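Local coordinates for protein ochratoxinase (Aspergillus niger, PDB 4C60) that hydrolyses ochratoxin A to ochratoxin alpha and L-phenylalanine, working as a zinc-dependent carboxypeptidase that releases C-terminal aromatic amino acids, at residues A5-I10 and S51-H56; E103-G108 and T130-N135; G140-Q145 and G177-A182. All coordinates share one frame; numbering follows the deposited sequence.

Contact 1 of 3, residues A5-I10 and S51-H56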
loop_
_atom_site.group_PDB
_atom_site.type_symbol
_atom_site.label_atom_id
_atom_site.label_comp_id
_atom_site.label_asym_id
_atom_site.label_seq_id
_atom_site.Cartn_x
_atom_site.Cartn_y
_atom_site.Cartn_z
ATOM N N ALA F 5 -0.824 58.432 -6.422
ATOM C CA ALA F 5 -0.951 57.806 -5.125
ATOM C C ALA F 5 -2.303 58.197 -4.555
ATOM O O ALA F 5 -2.716 59.356 -4.674
ATOM C CB ALA F 5 0.148 58.202 -4.158
ATOM N N LYS F 6 -2.979 57.238 -3.941
ATOM C CA LYS F 6 -4.262 57.528 -3.303
ATOM C C LYS F 6 -4.026 58.029 -1.923
ATOM O O LYS F 6 -3.527 57.286 -1.093
ATOM C CB LYS F 6 -5.161 56.336 -3.094
ATOM C CG LYS F 6 -6.234 56.110 -4.149
ATOM C CD LYS F 6 -7.595 55.673 -3.644
ATOM C CE LYS F 6 -7.567 54.624 -2.598
ATOM N NZ LYS F 6 -8.950 54.392 -2.110
ATOM N N VAL F 7 -4.514 59.228 -1.661
ATOM C CA VAL F 7 -4.316 59.879 -0.397
ATOM C C VAL F 7 -5.644 60.026 0.347
ATOM O O VAL F 7 -6.641 60.478 -0.223
ATOM C CB VAL F 7 -3.669 61.247 -0.613
ATOM C CG1 VAL F 7 -3.509 61.976 0.715
ATOM C CG2 VAL F 7 -2.339 61.079 -1.322
ATOM N N THR F 8 -5.659 59.607 1.606
ATOM C CA THR F 8 -6.843 59.735 2.440
ATOM C C THR F 8 -6.451 60.431 3.747
ATOM O O THR F 8 -5.438 60.098 4.348
ATOM C CB THR F 8 -7.479 58.364 2.754
ATOM O OG1 THR F 8 -7.727 57.639 1.542
ATOM C CG2 THR F 8 -8.791 58.528 3.509
ATOM N N ILE F 9 -7.247 61.412 4.160
ATOM C CA ILE F 9 -7.020 62.102 5.413
ATOM C C ILE F 9 -8.154 61.767 6.352
ATOM O O ILE F 9 -9.322 61.845 5.979
ATOM C CB ILE F 9 -6.968 63.628 5.234
ATOM C CG1 ILE F 9 -5.918 63.994 4.183
ATOM C CG2 ILE F 9 -6.615 64.312 6.552
ATOM C CD1 ILE F 9 -5.790 65.486 3.915
ATOM N N ILE F 10 -7.798 61.390 7.573
ATOM C CA ILE F 10 -8.776 61.079 8.593
ATOM C C ILE F 10 -8.532 61.951 9.803
ATOM O O ILE F 10 -7.469 61.877 10.427
ATOM C CB ILE F 10 -8.687 59.606 9.028
ATOM C CG1 ILE F 10 -8.850 58.676 7.813
ATOM C CG2 ILE F 10 -9.754 59.287 10.059
ATOM C CD1 ILE F 10 -8.097 57.377 7.960
ATOM N N SER F 51 -3.727 67.125 -2.345
ATOM C CA SER F 51 -3.861 65.938 -3.191
ATOM C C SER F 51 -4.937 64.939 -2.751
ATOM O O SER F 51 -5.347 64.088 -3.542
ATOM C CB SER F 51 -2.504 65.227 -3.288
ATOM O OG SER F 51 -2.137 64.621 -2.058
ATOM N N THR F 52 -5.393 65.034 -1.506
ATOM C CA THR F 52 -6.326 64.039 -0.944
ATOM C C THR F 52 -7.582 63.752 -1.792
ATOM O O THR F 52 -8.275 64.658 -2.225
ATOM C CB THR F 52 -6.748 64.383 0.510
ATOM O OG1 THR F 52 -7.580 63.334 1.026
ATOM C CG2 THR F 52 -7.489 65.714 0.584
ATOM N N GLN F 53 -7.838 62.469 -2.015
ATOM C CA GLN F 53 -9.006 61.992 -2.756
ATOM C C GLN F 53 -10.262 62.046 -1.892
ATOM O O GLN F 53 -11.345 62.314 -2.398
ATOM C CB GLN F 53 -8.807 60.539 -3.223
ATOM C CG GLN F 53 -8.233 60.359 -4.630
ATOM C CD GLN F 53 -6.734 60.613 -4.786
ATOM O OE1 GLN F 53 -5.978 60.779 -3.824
ATOM N NE2 GLN F 53 -6.305 60.614 -6.042
ATOM N N SER F 54 -10.119 61.770 -0.598
ATOM C CA SER F 54 -11.253 61.826 0.312
ATOM C C SER F 54 -10.827 62.061 1.753
ATOM O O SER F 54 -9.681 61.805 2.144
ATOM C CB SER F 54 -12.073 60.542 0.240
ATOM O OG SER F 54 -11.324 59.433 0.701
ATOM N N THR F 55 -11.759 62.597 2.529
ATOM C CA THR F 55 -11.531 62.919 3.894
ATOM C C THR F 55 -12.605 62.347 4.770
ATOM O O THR F 55 -13.771 62.412 4.408
ATOM C CB THR F 55 -11.713 64.441 3.922
ATOM O OG1 THR F 55 -10.790 65.002 3.000
ATOM C CG2 THR F 55 -11.531 65.083 5.283
ATOM N N HIS F 56 -12.218 61.858 5.948
ATOM C CA HIS F 56 -13.174 61.382 6.947
ATOM C C HIS F 56 -12.956 62.047 8.299
ATOM O O HIS F 56 -11.861 62.537 8.605
ATOM C CB HIS F 56 -13.070 59.884 7.126
ATOM C CG HIS F 56 -13.208 59.120 5.852
ATOM N ND1 HIS F 56 -14.418 58.637 5.405
ATOM C CD2 HIS F 56 -12.289 58.762 4.923
ATOM C CE1 HIS F 56 -14.241 58.019 4.253
ATOM N NE2 HIS F 56 -12.957 58.082 3.938
#
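T52 carries its OG1 on the far side of CB from its own backbone N (chi1 -176°), where the hydroxyl meets V7, while a bend at chi2 (76°) folds the Q53 side chain back so that its amide reaches the same residue. V7 is thereby held at both backbone ends. Its N donates to Q53 OE1 at 3.0 Å in a nearly straight bond (175°), although the donor stands above the plane of the amide carbonyl and not on a lone pair. Its O accepts two donors from the same face of its plane: Q53 N at 2.9 Å, moderately tilted, and T52 OG1 at 3.3 Å, much farther out of plane and the longer of the two.

Past Q53 the pairing becomes regular parallel beta structure. I9 N donates to S54 O at 3.2 Å in the carbonyl plane, and I9 O receives H56 N at 2.9 Å, so that I9, paired with T55, bonds to the residues on either side of it. A CA-H...O contact from T55 CA to I9 O (3.2 Å) adds to the ladder.

On one face I9 CD1 meets T52 CG2 at 3.7 Å, the two side chains crossing at about a right angle. The opposite face carries T8, S54, I10 and H56, and there T8 CG2 touches the imidazole edge at H56 CD2 (3.8 Å), lying in the ring plane.

The pairing of strands 7-15, 26-31 and 54-58 is consistent with the smaller beta-sandwich domain of the amidohydrolase fold. Strand 7-15 runs between strand 54-58 and antiparallel strand 26-31, to which T8 and I10 are hydrogen-bonded through I30 and L28. The H56 ring meets H413 at a steep angle and W415 edge-to-face, both on strand 411-416, while S51 OG bonds back to K47 O within helix 46-51.

Contact 2 of 3, residues E103-G108 and T130-N135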
loop_
_atom_site.group_PDB
_atom_site.type_symbol
_atom_site.label_atom_id
_atom_site.label_comp_id
_atom_site.label_asym_id
_atom_site.label_seq_id
_atom_site.Cartn_x
_atom_site.Cartn_y
_atom_site.Cartn_z
ATOM N N GLU F 103 -16.807 38.392 9.122
ATOM C CA GLU F 103 -17.299 38.869 10.399
ATOM C C GLU F 103 -16.176 39.496 11.239
ATOM O O GLU F 103 -16.374 40.514 11.910
ATOM C CB GLU F 103 -17.940 37.710 11.161
ATOM C CG GLU F 103 -19.205 38.065 11.881
ATOM C CD GLU F 103 -20.406 38.293 11.053
ATOM O OE1 GLU F 103 -20.740 37.511 10.164
ATOM O OE2 GLU F 103 -21.062 39.290 11.365
ATOM N N ALA F 104 -14.997 38.892 11.152
ATOM C CA ALA F 104 -13.776 39.403 11.781
ATOM C C ALA F 104 -13.437 40.829 11.349
ATOM O O ALA F 104 -13.169 41.709 12.182
ATOM C CB ALA F 104 -12.607 38.508 11.430
ATOM N N LEU F 105 -13.466 41.039 10.045
ATOM C CA LEU F 105 -13.144 42.317 9.471
ATOM C C LEU F 105 -14.190 43.365 9.835
ATOM O O LEU F 105 -13.836 44.501 10.148
ATOM C CB LEU F 105 -13.024 42.179 7.961
ATOM C CG LEU F 105 -12.010 43.063 7.245
ATOM C CD1 LEU F 105 -10.626 42.905 7.844
ATOM C CD2 LEU F 105 -12.012 42.693 5.768
ATOM N N GLN F 106 -15.466 42.986 9.838
ATOM C CA GLN F 106 -16.526 43.901 10.271
ATOM C C GLN F 106 -16.394 44.306 11.737
ATOM O O GLN F 106 -16.874 45.372 12.130
ATOM C CB GLN F 106 -17.909 43.294 10.050
ATOM C CG GLN F 106 -18.256 43.022 8.592
ATOM C CD GLN F 106 -18.668 44.267 7.802
ATOM O OE1 GLN F 106 -19.619 44.979 8.168
ATOM N NE2 GLN F 106 -17.965 44.521 6.711
ATOM N N ASN F 107 -15.725 43.478 12.535
ATOM C CA ASN F 107 -15.450 43.811 13.935
ATOM C C ASN F 107 -14.180 44.589 14.188
ATOM O O ASN F 107 -13.846 44.827 15.340
ATOM C CB ASN F 107 -15.380 42.539 14.785
ATOM C CG ASN F 107 -16.737 42.113 15.255
ATOM O OD1 ASN F 107 -17.209 42.555 16.297
ATOM N ND2 ASN F 107 -17.428 41.329 14.422
ATOM N N GLY F 108 -13.435 44.912 13.136
ATOM C CA GLY F 108 -12.185 45.649 13.281
ATOM C C GLY F 108 -10.939 44.798 13.487
ATOM O O GLY F 108 -9.899 45.310 13.898
ATOM N N THR F 130 -11.271 37.008 -4.021
ATOM C CA THR F 130 -12.551 36.271 -4.037
ATOM C C THR F 130 -13.396 36.508 -2.774
ATOM O O THR F 130 -14.591 36.739 -2.883
ATOM C CB THR F 130 -12.370 34.745 -4.226
ATOM O OG1 THR F 130 -11.401 34.479 -5.247
ATOM C CG2 THR F 130 -13.684 34.096 -4.634
ATOM N N ILE F 131 -12.773 36.438 -1.597
ATOM C CA ILE F 131 -13.439 36.809 -0.352
ATOM C C ILE F 131 -12.669 37.914 0.367
ATOM O O ILE F 131 -11.679 38.426 -0.146
ATOM C CB ILE F 131 -13.628 35.612 0.598
ATOM C CG1 ILE F 131 -12.275 35.011 1.007
ATOM C CG2 ILE F 131 -14.510 34.550 -0.051
ATOM C CD1 ILE F 131 -12.382 33.983 2.112
ATOM N N VAL F 132 -13.150 38.286 1.548
ATOM C CA VAL F 132 -12.471 39.284 2.353
ATOM C C VAL F 132 -12.135 38.744 3.723
ATOM O O VAL F 132 -12.781 37.828 4.239
ATOM C CB VAL F 132 -13.244 40.600 2.514
ATOM C CG1 VAL F 132 -13.494 41.251 1.160
ATOM C CG2 VAL F 132 -14.526 40.454 3.322
ATOM N N GLY F 133 -11.118 39.330 4.325
ATOM C CA GLY F 133 -10.785 38.958 5.687
ATOM C C GLY F 133 -9.563 39.643 6.235
ATOM O O GLY F 133 -8.954 40.475 5.576
ATOM N N PRO F 134 -9.172 39.259 7.442
ATOM C CA PRO F 134 -7.951 39.776 8.012
ATOM C C PRO F 134 -6.733 39.254 7.277
ATOM O O PRO F 134 -6.822 38.270 6.550
ATOM C CB PRO F 134 -7.962 39.233 9.451
ATOM C CG PRO F 134 -9.318 38.677 9.689
ATOM C CD PRO F 134 -9.875 38.329 8.341
ATOM N N ASN F 135 -5.590 39.903 7.462
ATOM C CA ASN F 135 -4.313 39.270 7.166
ATOM C C ASN F 135 -4.227 37.998 7.980
ATOM O O ASN F 135 -4.454 38.025 9.202
ATOM C CB ASN F 135 -3.168 40.168 7.572
ATOM C CG ASN F 135 -3.058 41.377 6.694
ATOM O OD1 ASN F 135 -2.668 41.274 5.547
ATOM N ND2 ASN F 135 -3.378 42.542 7.240
#
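L105, in the last turn of helix 90-106, passes G133 of the segment 130-135 at a separation of 5.6 Å from L105 CA to G133 CA, and the helix stops directly afterwards in a Schellman motif, with G108 at positive phi (89°) and G108 N bonded to L105 O. The contact belongs to the twisted TIM barrel, where this helix leads into strand 109-114 and the loop into the parallel strand 135-138. Contact between the segments is apolar and van der Waals. L105 sets both methyls against the G133 backbone: CD1 lies 3.7 Å from G133 O, and CD2 lies 3.8 Å from G133 N. The CD2 methyl also meets V132 CB at 4.1 Å. One residue earlier, A104 CB rests on the proline ring, 3.7 Å from P134 CG. Y112 of strand 109-114 touches both A104 and P134, and F421 of strand 419-422 touches L105 and V132, closing the buried cluster; G133 O accepts a hydrogen bond from K416 NZ. At the helix end N107 ND2 donates to E103 O at 2.8 Å and 172°, with E103 O in the plane of the N107 amide and the donor above the carbonyl plane of E103.

Contact 3 of 3, residues G140-Q145 and G177-A182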
loop_
_atom_site.group_PDB
_atom_site.type_symbol
_atom_site.label_atom_id
_atom_site.label_comp_id
_atom_site.label_asym_id
_atom_site.label_seq_id
_atom_site.Cartn_x
_atom_site.Cartn_y
_atom_site.Cartn_z
ATOM N N GLY F 140 -0.469 26.442 9.572
ATOM C CA GLY F 140 -0.881 25.203 8.941
ATOM C C GLY F 140 -1.340 24.286 10.049
ATOM O O GLY F 140 -2.056 24.714 10.951
ATOM N N ALA F 141 -0.897 23.041 10.016
ATOM C CA ALA F 141 -1.235 22.092 11.066
ATOM C C ALA F 141 -0.463 22.365 12.356
ATOM O O ALA F 141 0.712 22.737 12.309
ATOM C CB ALA F 141 -0.946 20.680 10.608
ATOM N N ALA F 142 -1.130 22.180 13.497
ATOM C CA ALA F 142 -0.449 22.090 14.791
ATOM C C ALA F 142 0.348 20.808 14.812
ATOM O O ALA F 142 -0.167 19.772 14.384
ATOM C CB ALA F 142 -1.451 22.077 15.939
ATOM N N LEU F 143 1.598 20.862 15.265
ATOM C CA LEU F 143 2.406 19.655 15.370
ATOM C C LEU F 143 2.210 19.008 16.744
ATOM O O LEU F 143 2.315 19.677 17.771
ATOM C CB LEU F 143 3.883 19.942 15.161
ATOM C CG LEU F 143 4.356 20.734 13.940
ATOM C CD1 LEU F 143 5.856 20.520 13.773
ATOM C CD2 LEU F 143 3.645 20.359 12.661
ATOM N N SER F 144 1.947 17.705 16.756
ATOM C CA SER F 144 1.781 16.961 17.996
ATOM C C SER F 144 2.526 15.635 17.914
ATOM O O SER F 144 2.772 15.093 16.829
ATOM C CB SER F 144 0.297 16.711 18.245
ATOM O OG SER F 144 0.078 15.895 19.389
ATOM N N GLN F 145 2.899 15.110 19.064
ATOM C CA GLN F 145 3.396 13.733 19.135
ATOM C C GLN F 145 2.204 12.767 19.112
ATOM O O GLN F 145 1.081 13.178 19.326
ATOM C CB GLN F 145 4.218 13.524 20.421
ATOM C CG GLN F 145 3.408 13.693 21.702
ATOM C CD GLN F 145 4.063 13.014 22.888
ATOM O OE1 GLN F 145 4.979 13.545 23.486
ATOM N NE2 GLN F 145 3.572 11.846 23.233
ATOM N N GLY F 177 -3.715 19.103 6.617
ATOM C CA GLY F 177 -4.860 19.130 7.507
ATOM C C GLY F 177 -4.675 20.102 8.663
ATOM O O GLY F 177 -3.724 20.864 8.679
ATOM N N PRO F 178 -5.581 20.059 9.650
ATOM C CA PRO F 178 -5.430 20.900 10.829
ATOM C C PRO F 178 -4.415 20.403 11.850
ATOM O O PRO F 178 -4.043 21.144 12.735
ATOM C CB PRO F 178 -6.829 20.900 11.444
ATOM C CG PRO F 178 -7.555 19.741 10.869
ATOM C CD PRO F 178 -6.817 19.260 9.667
ATOM N N LEU F 179 -4.020 19.141 11.755
ATOM C CA LEU F 179 -3.074 18.543 12.702
ATOM C C LEU F 179 -2.047 17.705 11.957
ATOM O O LEU F 179 -2.301 17.194 10.866
ATOM C CB LEU F 179 -3.780 17.675 13.773
ATOM C CG LEU F 179 -5.077 18.265 14.378
ATOM C CD1 LEU F 179 -6.101 17.201 14.824
ATOM C CD2 LEU F 179 -4.764 19.266 15.506
ATOM N N CYS F 180 -0.876 17.599 12.563
ATOM C CA CYS F 180 0.230 16.856 12.013
ATOM C C CYS F 180 0.869 16.067 13.152
ATOM O O CYS F 180 1.289 16.646 14.141
ATOM C CB CYS F 180 1.256 17.808 11.390
ATOM S SG CYS F 180 2.649 16.961 10.592
ATOM N N ILE F 181 0.910 14.742 12.997
ATOM C CA ILE F 181 1.503 13.847 13.982
ATOM C C ILE F 181 2.874 13.394 13.495
ATOM O O ILE F 181 3.000 12.860 12.391
ATOM C CB ILE F 181 0.602 12.622 14.221
ATOM C CG1 ILE F 181 -0.851 13.074 14.493
ATOM C CG2 ILE F 181 1.283 11.673 15.215
ATOM C CD1 ILE F 181 -1.252 13.188 15.917
ATOM N N ALA F 182 3.894 13.625 14.326
ATOM C CA ALA F 182 5.263 13.257 14.010
ATOM C C ALA F 182 6.004 12.807 15.267
ATOM O O ALA F 182 5.839 13.381 16.333
ATOM C CB ALA F 182 5.984 14.409 13.340
#
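A142 and C180 lie on neighbouring parallel strands, 142-144 and 179-181, whose axes are 4.8 Å apart at 27°. Four backbone hydrogen bonds join them. A142 N to P178 O (3.2 Å) comes from above the carbonyl plane, whereas C180 N to A142 O, S144 N to C180 O (2.9 Å) and A182 N to S144 O run nearly along the C=O axis. CA-H...O contacts fill the steps between, such as I181 CA to S144 O at 3.4 Å.

Apolar contact gathers at C180, whose CB is met by A141 CB and by L143 CD2, each at 3.7 Å. With SG anti to the backbone N (chi1 -177°), the sulfur also comes alongside L143 CD2. A141 CB further presses on the backbone at G177 O, 3.4 Å away.

Among side-chain polar groups, S144 OG donates to Q145 O at 2.9 Å, in plane on a lone pair, and also bonds to G150 N.

The strands are the two ends of a beta-alpha-beta unit of the TIM-barrel domain, through helix 157-164, which packs on L179 and I181. Helix 185-198 covers L143 and C180 from the other face. Strand 203-206 is backbone-bonded to L143 and brings the zinc ligand K204 against A142.

The three contacts follow one another in series, neither nesting nor crossing. From the N terminus, contact 1 closes first, bringing the chain back after two strands and helix 46-51 to lie beside its opening strand, in what is probably the beta-sandwich. Contact 2 then closes a shorter loop through strand 109-114 and helix 119-127, tying the end of helix 90-106 to the approach to strand 135-138. Contact 3 follows almost at once and closes a 31-residue loop over helix 157-164 by joining strands 142-144 and 179-181. Contacts 2 and 3 thus both tie parts of the barrel domain. Contacts 1 and 3 lie on opposite sides of the chain's centre, and contact 3 adjoins a zinc ligand.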